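Local atomic coordinates of Serine/threonine-protein kinase Tel1 (Chaetomium thermophilum, PDB entry 6SKY), a protein that phosphorylates serine and threonine residues of proteins with ATP and probably acts as a sensor kinase that activates checkpoint signalling after DNA damage. Residues Trp1762-Ala1767 with Ala1794-Phe1798; Leu2227-Asp2231 with Leu2248-Ile2252; Leu2430-Leu2434 with Leu2452-Cys2457; Val2796-Leu2800 with Leu2923-Thr2928. The contacts are given in a common frame with arbitrary orientation. Numbering follows the deposited sequence.

The four contacts follow one another along the chain, each closing before the next opens, and none touches another. Interaction 1 joins two helices in the N-terminal part of the modelled alpha solenoid; interactions 2 and 3, whose centres are about 40 Å apart, both belong to the FAT region. Interaction 1 lies on the opposite side of the chain's centre from both, about 74 Å and 70 Å away between centres. Interaction 4 packs a kinase-domain loop against helix 2916-2927 of the FATC domain, its centre about 40 Å from that of interaction 3. All four lie away from the bound ATP analogue and magnesium, although the loop of interaction 4 follows Asp2779, a magnesium ligand, in sequence.

Interaction 1: Trp1762-Ala1767 with Ala1794-Phe1798; sequences WSQHLA and AERAF
Two helical segments, Trp1762-Ala1767 at the start of its helix and Ala1794-Phe1798 near the start of helix 1793-1808, cross at 55° between their N-to-C directions, with axes 8.9 Å apart at closest. Ala1794 comes first and brings the backbones close: its CA lies 5.1 Å from the CA of Gln1764, and its CB rests 3.6 Å from that CA, a fit its small side chain permits. One turn later, Phe1798 adopts chi1 t and enters as a knob among Trp1762, Ser1763, Leu1766 and Ala1767. Phe1798 CZ lies 3.5 Å from Leu1766 CD2 and 4.1 Å from Trp1762 CH2, while Phe1798 CD1 meets Ala1767 CB at 4.3 Å. Trp1762, also t, sets its six-membered ring obliquely to that of Phe1798, planes at 45° and centroids 5.5 Å apart. Helix 1836-1849 covers both aromatic side chains, and Trp1827 meets Trp1762 edge-to-face. The result is a single aromatic knob in a four-residue hole, joining two helices separated in sequence by two short ones, part of the helix packing of this protein's alpha solenoid.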
loop_
_atom_site.group_PDB
_atom_site.type_symbol
_atom_site.label_atom_id
_atom_site.label_comp_id
_atom_site.label_asym_id
_atom_site.label_seq_id
_atom_site.Cartn_x
_atom_site.Cartn_y
_atom_site.Cartn_z
ATOM N N TRP A 1762 -15.481 28.123 -51.223
ATOM C CA TRP A 1762 -14.089 28.549 -51.265
ATOM C C TRP A 1762 -13.257 27.596 -52.106
ATOM O O TRP A 1762 -12.455 28.021 -52.944
ATOM C CB TRP A 1762 -13.533 28.641 -49.848
ATOM C CG TRP A 1762 -12.051 28.781 -49.777
ATOM C CD1 TRP A 1762 -11.329 29.901 -50.011
ATOM C CD2 TRP A 1762 -11.112 27.764 -49.427
ATOM N NE1 TRP A 1762 -9.998 29.648 -49.839
ATOM C CE2 TRP A 1762 -9.841 28.338 -49.479
ATOM C CE3 TRP A 1762 -11.226 26.418 -49.082
ATOM C CZ2 TRP A 1762 -8.695 27.621 -49.200
ATOM C CZ3 TRP A 1762 -10.091 25.712 -48.807
ATOM C CH2 TRP A 1762 -8.842 26.310 -48.868
ATOM N N SER A 1763 -13.448 26.294 -51.902
ATOM C CA SER A 1763 -12.641 25.304 -52.600
ATOM C C SER A 1763 -12.845 25.379 -54.102
ATOM O O SER A 1763 -11.882 25.290 -54.865
ATOM C CB SER A 1763 -12.981 23.913 -52.087
ATOM O OG SER A 1763 -14.376 23.786 -51.914
ATOM N N GLN A 1764 -14.086 25.557 -54.545
ATOM C CA GLN A 1764 -14.379 25.576 -55.974
ATOM C C GLN A 1764 -13.769 26.795 -56.650
ATOM O O GLN A 1764 -13.122 26.681 -57.699
ATOM C CB GLN A 1764 -15.886 25.539 -56.177
ATOM C CG GLN A 1764 -16.345 26.024 -57.516
ATOM C CD GLN A 1764 -17.840 26.193 -57.565
ATOM O OE1 GLN A 1764 -18.566 25.588 -56.782
ATOM N NE2 GLN A 1764 -18.311 27.030 -58.478
ATOM N N HIS A 1765 -13.950 27.969 -56.051
ATOM C CA HIS A 1765 -13.370 29.184 -56.605
ATOM C C HIS A 1765 -11.851 29.114 -56.630
ATOM O O HIS A 1765 -11.223 29.467 -57.634
ATOM C CB HIS A 1765 -13.841 30.388 -55.800
ATOM C CG HIS A 1765 -15.327 30.542 -55.760
ATOM N ND1 HIS A 1765 -16.144 30.141 -56.795
ATOM C CD2 HIS A 1765 -16.144 31.056 -54.813
ATOM C CE1 HIS A 1765 -17.401 30.396 -56.483
ATOM N NE2 HIS A 1765 -17.429 30.949 -55.285
ATOM N N LEU A 1766 -11.239 28.656 -55.536
ATOM C CA LEU A 1766 -9.781 28.599 -55.483
ATOM C C LEU A 1766 -9.230 27.558 -56.444
ATOM O O LEU A 1766 -8.187 27.774 -57.066
ATOM C CB LEU A 1766 -9.319 28.312 -54.061
ATOM C CG LEU A 1766 -7.812 28.305 -53.849
ATOM C CD1 LEU A 1766 -7.219 29.623 -54.247
ATOM C CD2 LEU A 1766 -7.506 28.020 -52.419
ATOM N N ALA A 1767 -9.922 26.432 -56.597
ATOM C CA ALA A 1767 -9.477 25.421 -57.540
ATOM C C ALA A 1767 -9.534 25.939 -58.964
ATOM O O ALA A 1767 -8.613 25.703 -59.748
ATOM C CB ALA A 1767 -10.323 24.162 -57.390
ATOM N N ALA A 1794 -14.947 19.700 -56.229
ATOM C CA ALA A 1794 -13.790 20.528 -55.914
ATOM C C ALA A 1794 -13.126 20.086 -54.623
ATOM O O ALA A 1794 -11.898 20.078 -54.527
ATOM C CB ALA A 1794 -14.204 21.988 -55.827
ATOM N N GLU A 1795 -13.912 19.708 -53.621
ATOM C CA GLU A 1795 -13.319 19.221 -52.385
ATOM C C GLU A 1795 -12.600 17.898 -52.584
ATOM O O GLU A 1795 -11.597 17.638 -51.915
ATOM C CB GLU A 1795 -14.385 19.081 -51.308
ATOM C CG GLU A 1795 -14.871 20.401 -50.758
ATOM C CD GLU A 1795 -15.992 21.002 -51.576
ATOM O OE1 GLU A 1795 -16.810 20.232 -52.121
ATOM O OE2 GLU A 1795 -16.062 22.245 -51.672
ATOM N N ARG A 1796 -13.088 17.045 -53.480
ATOM C CA ARG A 1796 -12.409 15.781 -53.718
ATOM C C ARG A 1796 -11.165 15.956 -54.571
ATOM O O ARG A 1796 -10.246 15.140 -54.483
ATOM C CB ARG A 1796 -13.351 14.779 -54.384
ATOM C CG ARG A 1796 -14.669 14.617 -53.678
ATOM C CD ARG A 1796 -15.219 13.211 -53.800
ATOM N NE ARG A 1796 -15.367 12.765 -55.181
ATOM C CZ ARG A 1796 -16.394 13.072 -55.966
ATOM N NH1 ARG A 1796 -17.370 13.845 -55.516
ATOM N NH2 ARG A 1796 -16.441 12.614 -57.210
ATOM N N ALA A 1797 -11.111 17.003 -55.388
ATOM C CA ALA A 1797 -10.022 17.184 -56.331
ATOM C C ALA A 1797 -9.029 18.253 -55.917
ATOM O O ALA A 1797 -8.042 18.454 -56.619
ATOM C CB ALA A 1797 -10.577 17.523 -57.711
ATOM N N PHE A 1798 -9.261 18.939 -54.806
ATOM C CA PHE A 1798 -8.400 20.053 -54.415
ATOM C C PHE A 1798 -6.929 19.684 -54.254
ATOM O O PHE A 1798 -6.074 20.401 -54.806
ATOM C CB PHE A 1798 -8.969 20.672 -53.138
ATOM C CG PHE A 1798 -8.424 22.011 -52.824
ATOM C CD1 PHE A 1798 -8.817 23.108 -53.546
ATOM C CD2 PHE A 1798 -7.529 22.179 -51.796
ATOM C CE1 PHE A 1798 -8.322 24.336 -53.259
ATOM C CE2 PHE A 1798 -7.033 23.410 -51.506
ATOM C CZ PHE A 1798 -7.429 24.489 -52.237
#

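Interaction 2: Leu2227-Asp2231 with Leu2248-Ile2252; sequences LQAID and LLSKI
This is a buried, apolar packing of two near-antiparallel helices within the FAT domain, a helical-repeat region of the TPR clan. Segments Leu2227-Asp2231 and Leu2248-Ile2252 lie on consecutive helices, with axes 10.1 Å apart at closest and a signed crossing angle of -152°. The register sets the CA of Leu2227 6.5 Å from that of Ile2252, and the CA of Asp2231 7.3 Å from that of Leu2248. Leu2227 (m, t) reaches Ile2252 CG1 with its CB at 3.7 Å, Leu2248 CD1 with its CD2 at 3.9 Å and the aliphatic CD of Lys2251 with its CD1 at 4.0 Å. Leu2248 (t, p) lays its CD2 4.0 Å from Ile2230 CG2 and 3.7 Å from Asp2231 CB. Helix 2203-2217 packs on Leu2227, Ile2230 and Leu2248, whereas helix 2264-2279 covers Leu2249 and Ile2252. Asp2231 OD1 forms a salt bridge with Arg2245, and Lys2251 NZ a weak hydrogen bond with Asn2212, both outside the two segments. Close packing of hydrocarbon therefore holds these segments together.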
loop_
_atom_site.group_PDB
_atom_site.type_symbol
_atom_site.label_atom_id
_atom_site.label_comp_id
_atom_site.label_asym_id
_atom_site.label_seq_id
_atom_site.Cartn_x
_atom_site.Cartn_y
_atom_site.Cartn_z
ATOM N N LEU A 2227 -15.429 -18.410 4.778
ATOM C CA LEU A 2227 -15.408 -19.648 4.007
ATOM C C LEU A 2227 -15.596 -20.863 4.898
ATOM O O LEU A 2227 -16.276 -21.819 4.516
ATOM C CB LEU A 2227 -14.105 -19.769 3.232
ATOM C CG LEU A 2227 -13.859 -18.867 2.035
ATOM C CD1 LEU A 2227 -12.507 -19.160 1.497
ATOM C CD2 LEU A 2227 -14.900 -19.098 0.991
ATOM N N GLN A 2228 -14.999 -20.859 6.087
ATOM C CA GLN A 2228 -15.193 -21.981 6.997
ATOM C C GLN A 2228 -16.629 -22.072 7.478
ATOM O O GLN A 2228 -17.128 -23.173 7.721
ATOM C CB GLN A 2228 -14.251 -21.863 8.181
ATOM C CG GLN A 2228 -12.820 -22.148 7.851
ATOM C CD GLN A 2228 -11.902 -21.782 8.966
ATOM O OE1 GLN A 2228 -12.256 -21.001 9.835
ATOM N NE2 GLN A 2228 -10.715 -22.347 8.961
ATOM N N ALA A 2229 -17.307 -20.937 7.633
ATOM C CA ALA A 2229 -18.726 -20.975 7.962
ATOM C C ALA A 2229 -19.547 -21.540 6.813
ATOM O O ALA A 2229 -20.506 -22.280 7.041
ATOM C CB ALA A 2229 -19.211 -19.582 8.332
ATOM N N ILE A 2230 -19.207 -21.183 5.574
ATOM C CA ILE A 2230 -19.865 -21.813 4.427
ATOM C C ILE A 2230 -19.680 -23.318 4.476
ATOM O O ILE A 2230 -20.607 -24.082 4.204
ATOM C CB ILE A 2230 -19.327 -21.252 3.101
ATOM C CG1 ILE A 2230 -19.626 -19.779 2.956
ATOM C CG2 ILE A 2230 -19.939 -21.973 1.945
ATOM C CD1 ILE A 2230 -19.003 -19.219 1.744
ATOM N N ASP A 2231 -18.475 -23.769 4.802
ATOM C CA ASP A 2231 -18.206 -25.201 4.768
ATOM C C ASP A 2231 -18.870 -25.934 5.921
ATOM O O ASP A 2231 -19.235 -27.104 5.780
ATOM C CB ASP A 2231 -16.707 -25.457 4.787
ATOM C CG ASP A 2231 -16.379 -26.912 4.971
ATOM O OD1 ASP A 2231 -16.927 -27.744 4.221
ATOM O OD2 ASP A 2231 -15.575 -27.234 5.869
ATOM N N LEU A 2248 -14.159 -25.566 -2.580
ATOM C CA LEU A 2248 -14.255 -24.800 -1.346
ATOM C C LEU A 2248 -13.153 -25.191 -0.373
ATOM O O LEU A 2248 -12.506 -24.328 0.229
ATOM C CB LEU A 2248 -15.627 -25.004 -0.714
ATOM C CG LEU A 2248 -15.853 -24.410 0.673
ATOM C CD1 LEU A 2248 -15.688 -22.926 0.652
ATOM C CD2 LEU A 2248 -17.214 -24.774 1.164
ATOM N N LEU A 2249 -12.921 -26.492 -0.208
ATOM C CA LEU A 2249 -11.895 -26.938 0.725
ATOM C C LEU A 2249 -10.512 -26.502 0.282
ATOM O O LEU A 2249 -9.694 -26.088 1.107
ATOM C CB LEU A 2249 -11.945 -28.448 0.881
ATOM C CG LEU A 2249 -13.011 -28.970 1.828
ATOM C CD1 LEU A 2249 -12.901 -30.452 1.922
ATOM C CD2 LEU A 2249 -12.845 -28.352 3.178
ATOM N N SER A 2250 -10.223 -26.576 -1.014
ATOM C CA SER A 2250 -8.905 -26.166 -1.473
ATOM C C SER A 2250 -8.742 -24.654 -1.427
ATOM O O SER A 2250 -7.633 -24.163 -1.213
ATOM C CB SER A 2250 -8.648 -26.703 -2.872
ATOM O OG SER A 2250 -9.482 -26.076 -3.812
ATOM N N LYS A 2251 -9.826 -23.900 -1.583
ATOM C CA LYS A 2251 -9.753 -22.457 -1.391
ATOM C C LYS A 2251 -9.440 -22.103 0.056
ATOM O O LYS A 2251 -8.599 -21.236 0.322
ATOM C CB LYS A 2251 -11.067 -21.829 -1.824
ATOM C CG LYS A 2251 -11.026 -20.358 -2.044
ATOM C CD LYS A 2251 -12.395 -19.896 -2.427
ATOM C CE LYS A 2251 -12.390 -18.459 -2.845
ATOM N NZ LYS A 2251 -11.633 -18.276 -4.101
ATOM N N ILE A 2252 -10.104 -22.765 1.006
ATOM C CA ILE A 2252 -9.783 -22.547 2.412
ATOM C C ILE A 2252 -8.338 -22.917 2.690
ATOM O O ILE A 2252 -7.635 -22.208 3.411
ATOM C CB ILE A 2252 -10.731 -23.336 3.331
ATOM C CG1 ILE A 2252 -12.183 -22.983 3.075
ATOM C CG2 ILE A 2252 -10.420 -23.032 4.757
ATOM C CD1 ILE A 2252 -13.115 -23.819 3.857
#

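Interaction 3: Leu2430-Leu2434 with Leu2452-Cys2457; sequences LMNQL and LVYRIC
Backbone first: Leu2430 is the N-cap of a short helix, 2431-2434, whose single turn is marked by Leu2434 N bonding to Leu2430 O at 3.2 Å. Opposite it, Leu2452-Cys2457 is regular helix inside 2444-2459, with Ile2456 N to Leu2452 O and Cys2457 N to Val2453 O both at 3.0 Å. The nearest CA pair, Leu2434 with Val2453, is 7.0 Å apart, so side chains fill the gap.

Sulphur-bearing contacts gather at Met2431. Its side chain is folded, m at all three chi angles, so that SD stands 4.0 Å from Ile2456 CG2 while CE lies 4.0 Å from Val2453 CG1 and 4.1 Å from Cys2457 SG.

Purely aliphatic contacts belong to Leu2434, in the m, t rotamer: its CB meets Val2453 CG2 at 4.0 Å, and its CD1 reaches both Ile2456 CD1 at 3.8 Å and Leu2452 CD2 at 4.0 Å. Val2453 and Ile2456 thus each touch both Met2431 and Leu2434.

Around this pair, helix 2461-2472 covers Met2431, Val2453 and Cys2457, while Asn2432 and Gln2433 rest on helix 2616-2632 of the kinase region. The short turn is therefore sandwiched between a FAT helix and the kinase. Chemically the contact between the segments is apolar and buried, made by van der Waals packing that is dispersive rather than directional.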
loop_
_atom_site.group_PDB
_atom_site.type_symbol
_atom_site.label_atom_id
_atom_site.label_comp_id
_atom_site.label_asym_id
_atom_site.label_seq_id
_atom_site.Cartn_x
_atom_site.Cartn_y
_atom_site.Cartn_z
ATOM N N LEU A 2430 10.384 -28.868 -24.253
ATOM C CA LEU A 2430 11.512 -29.102 -23.361
ATOM C C LEU A 2430 12.428 -30.191 -23.894
ATOM O O LEU A 2430 12.956 -30.991 -23.132
ATOM C CB LEU A 2430 11.045 -29.490 -21.966
ATOM C CG LEU A 2430 9.788 -28.872 -21.377
ATOM C CD1 LEU A 2430 9.609 -29.397 -19.981
ATOM C CD2 LEU A 2430 9.874 -27.368 -21.382
ATOM N N MET A 2431 12.617 -30.252 -25.206
ATOM C CA MET A 2431 13.482 -31.272 -25.777
ATOM C C MET A 2431 14.951 -30.890 -25.741
ATOM O O MET A 2431 15.801 -31.757 -25.943
ATOM C CB MET A 2431 13.064 -31.572 -27.211
ATOM C CG MET A 2431 11.894 -32.508 -27.335
ATOM S SD MET A 2431 12.314 -34.200 -26.926
ATOM C CE MET A 2431 13.661 -34.484 -28.055
ATOM N N ASN A 2432 15.276 -29.624 -25.496
ATOM C CA ASN A 2432 16.671 -29.259 -25.309
ATOM C C ASN A 2432 17.213 -29.798 -23.998
ATOM O O ASN A 2432 18.388 -30.158 -23.919
ATOM C CB ASN A 2432 16.831 -27.747 -25.355
ATOM C CG ASN A 2432 16.974 -27.222 -26.753
ATOM O OD1 ASN A 2432 17.684 -27.797 -27.569
ATOM N ND2 ASN A 2432 16.301 -26.118 -27.043
ATOM N N GLN A 2433 16.381 -29.848 -22.964
ATOM C CA GLN A 2433 16.786 -30.353 -21.663
ATOM C C GLN A 2433 16.640 -31.855 -21.549
ATOM O O GLN A 2433 17.369 -32.485 -20.782
ATOM C CB GLN A 2433 15.966 -29.691 -20.557
ATOM C CG GLN A 2433 16.338 -28.253 -20.263
ATOM C CD GLN A 2433 15.697 -27.266 -21.208
ATOM O OE1 GLN A 2433 14.481 -27.230 -21.351
ATOM N NE2 GLN A 2433 16.516 -26.449 -21.852
ATOM N N LEU A 2434 15.703 -32.445 -22.282
ATOM C CA LEU A 2434 15.500 -33.882 -22.194
ATOM C C LEU A 2434 16.543 -34.643 -22.988
ATOM O O LEU A 2434 17.089 -35.633 -22.505
ATOM C CB LEU A 2434 14.103 -34.240 -22.682
ATOM C CG LEU A 2434 12.959 -33.831 -21.768
ATOM C CD1 LEU A 2434 11.646 -34.102 -22.437
ATOM C CD2 LEU A 2434 13.051 -34.581 -20.473
ATOM N N LEU A 2452 10.196 -41.533 -22.922
ATOM C CA LEU A 2452 9.521 -40.249 -23.049
ATOM C C LEU A 2452 9.996 -39.490 -24.279
ATOM O O LEU A 2452 9.183 -38.923 -25.016
ATOM C CB LEU A 2452 9.745 -39.418 -21.792
ATOM C CG LEU A 2452 9.202 -37.996 -21.791
ATOM C CD1 LEU A 2452 7.709 -38.017 -21.669
ATOM C CD2 LEU A 2452 9.811 -37.213 -20.670
ATOM N N VAL A 2453 11.308 -39.453 -24.513
ATOM C CA VAL A 2453 11.829 -38.762 -25.689
ATOM C C VAL A 2453 11.323 -39.420 -26.963
ATOM O O VAL A 2453 10.947 -38.741 -27.926
ATOM C CB VAL A 2453 13.365 -38.717 -25.639
ATOM C CG1 VAL A 2453 13.924 -38.309 -26.967
ATOM C CG2 VAL A 2453 13.819 -37.760 -24.579
ATOM N N TYR A 2454 11.288 -40.750 -26.984
ATOM C CA TYR A 2454 10.760 -41.475 -28.130
ATOM C C TYR A 2454 9.308 -41.106 -28.406
ATOM O O TYR A 2454 8.932 -40.828 -29.549
ATOM C CB TYR A 2454 10.905 -42.970 -27.873
ATOM C CG TYR A 2454 10.371 -43.852 -28.959
ATOM C CD1 TYR A 2454 11.128 -44.139 -30.072
ATOM C CD2 TYR A 2454 9.114 -44.412 -28.861
ATOM C CE1 TYR A 2454 10.643 -44.943 -31.062
ATOM C CE2 TYR A 2454 8.623 -45.217 -29.845
ATOM C CZ TYR A 2454 9.391 -45.480 -30.943
ATOM O OH TYR A 2454 8.900 -46.291 -31.933
ATOM N N ARG A 2455 8.471 -41.100 -27.368
ATOM C CA ARG A 2455 7.064 -40.780 -27.568
ATOM C C ARG A 2455 6.859 -39.338 -28.001
ATOM O O ARG A 2455 5.955 -39.057 -28.794
ATOM C CB ARG A 2455 6.276 -41.075 -26.300
ATOM C CG ARG A 2455 6.145 -42.547 -26.025
ATOM C CD ARG A 2455 5.201 -42.831 -24.883
ATOM N NE ARG A 2455 5.688 -42.295 -23.621
ATOM C CZ ARG A 2455 5.102 -41.311 -22.956
ATOM N NH1 ARG A 2455 5.614 -40.887 -21.818
ATOM N NH2 ARG A 2455 3.996 -40.760 -23.425
ATOM N N ILE A 2456 7.680 -38.409 -27.511
ATOM C CA ILE A 2456 7.571 -37.035 -27.992
ATOM C C ILE A 2456 7.923 -36.958 -29.467
ATOM O O ILE A 2456 7.234 -36.295 -30.246
ATOM C CB ILE A 2456 8.456 -36.089 -27.168
ATOM C CG1 ILE A 2456 7.982 -36.026 -25.728
ATOM C CG2 ILE A 2456 8.421 -34.710 -27.767
ATOM C CD1 ILE A 2456 8.930 -35.302 -24.844
ATOM N N CYS A 2457 9.002 -37.624 -29.879
ATOM C CA CYS A 2457 9.383 -37.574 -31.286
ATOM C C CYS A 2457 8.392 -38.293 -32.183
ATOM O O CYS A 2457 8.342 -38.005 -33.378
ATOM C CB CYS A 2457 10.771 -38.166 -31.485
ATOM S SG CYS A 2457 12.057 -37.280 -30.628
#

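Interaction 4: Val2796-Leu2800 with Leu2923-Thr2928; sequences VPFRL and LINQAT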
loop_
_atom_site.group_PDB
_atom_site.type_symbol
_atom_site.label_atom_id
_atom_site.label_comp_id
_atom_site.label_asym_id
_atom_site.label_seq_id
_atom_site.Cartn_x
_atom_site.Cartn_y
_atom_site.Cartn_z
ATOM N N VAL A 2796 26.788 -1.077 -19.607
ATOM C CA VAL A 2796 25.484 -0.424 -19.668
ATOM C C VAL A 2796 24.418 -1.497 -19.515
ATOM O O VAL A 2796 24.630 -2.635 -19.945
ATOM C CB VAL A 2796 25.298 0.353 -20.978
ATOM C CG1 VAL A 2796 26.119 1.608 -20.968
ATOM C CG2 VAL A 2796 25.677 -0.512 -22.152
ATOM N N PRO A 2797 23.267 -1.194 -18.916
ATOM C CA PRO A 2797 22.240 -2.228 -18.767
ATOM C C PRO A 2797 21.558 -2.594 -20.071
ATOM O O PRO A 2797 21.125 -3.739 -20.230
ATOM C CB PRO A 2797 21.264 -1.598 -17.770
ATOM C CG PRO A 2797 21.474 -0.165 -17.903
ATOM C CD PRO A 2797 22.898 0.046 -18.227
ATOM N N PHE A 2798 21.447 -1.656 -21.002
ATOM C CA PHE A 2798 20.829 -1.890 -22.296
ATOM C C PHE A 2798 21.249 -0.757 -23.216
ATOM O O PHE A 2798 21.909 0.190 -22.794
ATOM C CB PHE A 2798 19.306 -1.998 -22.183
ATOM C CG PHE A 2798 18.681 -1.004 -21.248
ATOM C CD1 PHE A 2798 18.313 -1.372 -19.975
ATOM C CD2 PHE A 2798 18.437 0.288 -21.649
ATOM C CE1 PHE A 2798 17.736 -0.472 -19.131
ATOM C CE2 PHE A 2798 17.863 1.180 -20.803
ATOM C CZ PHE A 2798 17.511 0.801 -19.548
ATOM N N ARG A 2799 20.862 -0.863 -24.481
ATOM C CA ARG A 2799 21.221 0.135 -25.483
ATOM C C ARG A 2799 20.181 1.246 -25.494
ATOM O O ARG A 2799 19.021 1.016 -25.832
ATOM C CB ARG A 2799 21.346 -0.496 -26.863
ATOM C CG ARG A 2799 21.827 0.477 -27.887
ATOM C CD ARG A 2799 22.055 -0.159 -29.217
ATOM N NE ARG A 2799 22.738 0.762 -30.103
ATOM C CZ ARG A 2799 24.036 0.736 -30.341
ATOM N NH1 ARG A 2799 24.580 1.619 -31.145
ATOM N NH2 ARG A 2799 24.784 -0.180 -29.781
ATOM N N LEU A 2800 20.595 2.443 -25.099
ATOM C CA LEU A 2800 19.741 3.621 -25.078
ATOM C C LEU A 2800 20.517 4.826 -25.585
ATOM O O LEU A 2800 20.582 5.867 -24.937
ATOM C CB LEU A 2800 19.190 3.874 -23.681
ATOM C CG LEU A 2800 17.884 4.637 -23.530
ATOM C CD1 LEU A 2800 16.780 3.910 -24.226
ATOM C CD2 LEU A 2800 17.562 4.782 -22.072
ATOM N N LEU A 2923 18.335 2.908 -13.814
ATOM C CA LEU A 2923 18.708 2.222 -15.046
ATOM C C LEU A 2923 18.806 3.187 -16.215
ATOM O O LEU A 2923 19.749 3.121 -17.004
ATOM C CB LEU A 2923 17.706 1.121 -15.357
ATOM C CG LEU A 2923 17.742 -0.105 -14.466
ATOM C CD1 LEU A 2923 16.630 -1.021 -14.844
ATOM C CD2 LEU A 2923 19.063 -0.775 -14.609
ATOM N N ILE A 2924 17.829 4.081 -16.359
ATOM C CA ILE A 2924 17.870 5.030 -17.463
ATOM C C ILE A 2924 18.961 6.064 -17.244
ATOM O O ILE A 2924 19.487 6.626 -18.204
ATOM C CB ILE A 2924 16.491 5.682 -17.660
ATOM C CG1 ILE A 2924 15.444 4.624 -17.964
ATOM C CG2 ILE A 2924 16.509 6.652 -18.794
ATOM C CD1 ILE A 2924 14.122 5.177 -18.339
ATOM N N ASN A 2925 19.341 6.327 -15.997
ATOM C CA ASN A 2925 20.470 7.219 -15.767
ATOM C C ASN A 2925 21.774 6.583 -16.208
ATOM O O ASN A 2925 22.604 7.240 -16.837
ATOM C CB ASN A 2925 20.563 7.605 -14.296
ATOM C CG ASN A 2925 19.666 8.751 -13.935
ATOM O OD1 ASN A 2925 19.118 8.793 -12.842
ATOM N ND2 ASN A 2925 19.509 9.692 -14.848
ATOM N N GLN A 2926 21.987 5.316 -15.870
ATOM C CA GLN A 2926 23.259 4.706 -16.226
ATOM C C GLN A 2926 23.300 4.197 -17.655
ATOM O O GLN A 2926 24.386 3.905 -18.154
ATOM C CB GLN A 2926 23.610 3.578 -15.256
ATOM C CG GLN A 2926 22.623 2.463 -15.192
ATOM C CD GLN A 2926 23.035 1.389 -14.213
ATOM O OE1 GLN A 2926 23.705 0.427 -14.579
ATOM N NE2 GLN A 2926 22.632 1.543 -12.962
ATOM N N ALA A 2927 22.164 4.115 -18.339
ATOM C CA ALA A 2927 22.170 3.712 -19.735
ATOM C C ALA A 2927 22.448 4.863 -20.684
ATOM O O ALA A 2927 22.914 4.620 -21.796
ATOM C CB ALA A 2927 20.842 3.066 -20.103
ATOM N N THR A 2928 22.162 6.099 -20.283
ATOM C CA THR A 2928 22.355 7.272 -21.124
ATOM C C THR A 2928 23.506 8.146 -20.657
ATOM O O THR A 2928 23.688 9.241 -21.189
ATOM C CB THR A 2928 21.076 8.105 -21.180
ATOM O OG1 THR A 2928 20.589 8.326 -19.859
ATOM C CG2 THR A 2928 20.010 7.407 -21.972
#
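Three side chains of the irregular loop Val2796-Leu2800 converge on the small Ala2927, near the end of its helix. Pro2797, with C-gamma endo pucker, places its CG 4.0 Å from Ala2927 CB and its CB 3.9 Å from Leu2923 CD2. Phe2798, whose CA-to-CB bond points sideways, takes chi1 p at 41°, and this brings its ring to the helix: CE2 lies 3.6 Å from Ala2927 CB and CE1 4.1 Å from Leu2923 CB. Leu2800 (t, p) adds its CB at 4.0 Å from Ala2927 CB, and its CD2 is 3.9 Å from Ile2924 CG2 and 3.6 Å from Thr2928 CG2. With chi1 p, Thr2928 turns OG1 back to donate a 2.6 Å hydrogen bond to Ile2924 O, leaving its methyl beside Leu2800. Arg2799 points away; it forms a cation-pi pair with Trp2940 and bonds to the carbonyl of Arg2761. Coming after the magnesium ligand Asp2779 and before helix 2802-2806, the loop probably forms the C-terminal end of the activation loop, here packed against the FATC domain as in related PIKKs.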